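Local coordinates for protein enoyl-CoA hydratase (Mycobacterium avium subsp. paratuberculosis, PDB 4LK5) that probably adds water across the double bond of enoyl-CoA thioesters, at residues L37-T40 and V45-V48. Sequence-based numbering, arbitrary orientation.
Sequences LDVT and VFSV
T40 and S47 form an antiparallel hydrogen-bonded pair. The bond from S47 N to T40 O is short, 2.7 Å, and runs nearly straight out from the carbonyl (C=O...N 162°); the return bond, T40 N to S47 O, is 3.2 Å. T40 O also receives a CA-H...O contact from F46 CA at 3.2 Å. V39 faces V48 as a non-hydrogen-bonded pair. V39 CA makes a CA-H...O contact with S47 O at 3.5 Å. On this face V39 CG1 meets the far end of the F46 ring, 3.6 Å from CZ, the two side chains crossing at a slant. That methyl lies anti to its own N (chi1 -178°), which sets it beside the carbonyl carbon, where it reaches F46. L37 CD1 reaches V48 CG1 more loosely, at 4.2 Å. The two strands are the arms of the N-terminal beta hairpin of the crotonase fold, and 37-41 is an outermost strand of the main sheet within the chain. Helix 61-76 covers L37, F46 and V48: I67 touches L37, M71 touches V48, and Y73 and A74 touch F46. Beyond 45-50 the sheet continues into strand 82-87, whose backbone bonds to F46 and V48. D38 OD2 is hydrogen-bonded to N51 ND2.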
loop_
_atom_site.group_PDB
_atom_site.type_symbol
_atom_site.label_atom_id
_atom_site.label_comp_id
_atom_site.label_asym_id
_atom_site.label_seq_id
_atom_site.Cartn_x
_atom_site.Cartn_y
_atom_site.Cartn_z
ATOM N N LEU C 37 33.738 8.451 -0.462
ATOM C CA LEU C 37 32.916 7.521 0.303
ATOM C C LEU C 37 33.627 6.951 1.529
ATOM O O LEU C 37 34.561 6.149 1.400
ATOM C CB LEU C 37 32.462 6.348 -0.575
ATOM C CG LEU C 37 31.557 5.356 0.174
ATOM C CD1 LEU C 37 30.172 5.958 0.303
ATOM C CD2 LEU C 37 31.486 3.973 -0.467
ATOM N N ASP C 38 33.135 7.320 2.709
ATOM C CA ASP C 38 33.674 6.812 3.964
ATOM C C ASP C 38 32.840 5.647 4.494
ATOM O O ASP C 38 31.617 5.749 4.597
ATOM C CB ASP C 38 33.720 7.939 4.998
ATOM C CG ASP C 38 34.445 9.173 4.479
ATOM O OD1 ASP C 38 35.545 9.034 3.885
ATOM O OD2 ASP C 38 33.904 10.283 4.660
ATOM N N VAL C 39 33.527 4.554 4.813
ATOM C CA VAL C 39 32.944 3.371 5.419
ATOM C C VAL C 39 33.654 3.092 6.738
ATOM O O VAL C 39 34.868 3.168 6.819
ATOM C CB VAL C 39 33.110 2.118 4.526
ATOM C CG1 VAL C 39 32.446 0.900 5.159
ATOM C CG2 VAL C 39 32.547 2.359 3.129
ATOM N N THR C 40 32.884 2.710 7.747
ATOM C CA THR C 40 33.352 2.600 9.114
ATOM C C THR C 40 32.509 1.552 9.821
ATOM O O THR C 40 31.287 1.509 9.664
ATOM C CB THR C 40 33.134 3.945 9.846
ATOM O OG1 THR C 40 34.111 4.892 9.408
ATOM C CG2 THR C 40 33.203 3.809 11.383
ATOM N N VAL C 45 28.306 -1.158 14.434
ATOM C CA VAL C 45 27.623 -0.161 13.639
ATOM C C VAL C 45 28.427 0.198 12.392
ATOM O O VAL C 45 29.515 0.786 12.454
ATOM C CB VAL C 45 27.400 1.100 14.471
ATOM C CG1 VAL C 45 26.607 2.167 13.702
ATOM C CG2 VAL C 45 26.691 0.721 15.764
ATOM N N PHE C 46 27.857 -0.147 11.255
ATOM C CA PHE C 46 28.524 -0.046 9.985
ATOM C C PHE C 46 27.926 1.183 9.357
ATOM O O PHE C 46 26.732 1.188 9.046
ATOM C CB PHE C 46 28.190 -1.308 9.224
ATOM C CG PHE C 46 28.944 -1.506 7.964
ATOM C CD1 PHE C 46 30.150 -2.182 7.967
ATOM C CD2 PHE C 46 28.400 -1.105 6.749
ATOM C CE1 PHE C 46 30.834 -2.402 6.778
ATOM C CE2 PHE C 46 29.065 -1.318 5.559
ATOM C CZ PHE C 46 30.282 -1.971 5.565
ATOM N N SER C 47 28.711 2.258 9.266
ATOM C CA SER C 47 28.227 3.490 8.654
ATOM C C SER C 47 28.775 3.585 7.268
ATOM O O SER C 47 29.854 3.098 6.971
ATOM C CB SER C 47 28.607 4.763 9.430
ATOM O OG SER C 47 28.356 4.641 10.825
ATOM N N VAL C 48 28.016 4.248 6.423
ATOM C CA VAL C 48 28.356 4.392 5.053
ATOM C C VAL C 48 27.952 5.814 4.726
ATOM O O VAL C 48 26.778 6.160 4.789
ATOM C CB VAL C 48 27.614 3.335 4.207
ATOM C CG1 VAL C 48 27.665 3.685 2.737
ATOM C CG2 VAL C 48 28.233 1.951 4.409
#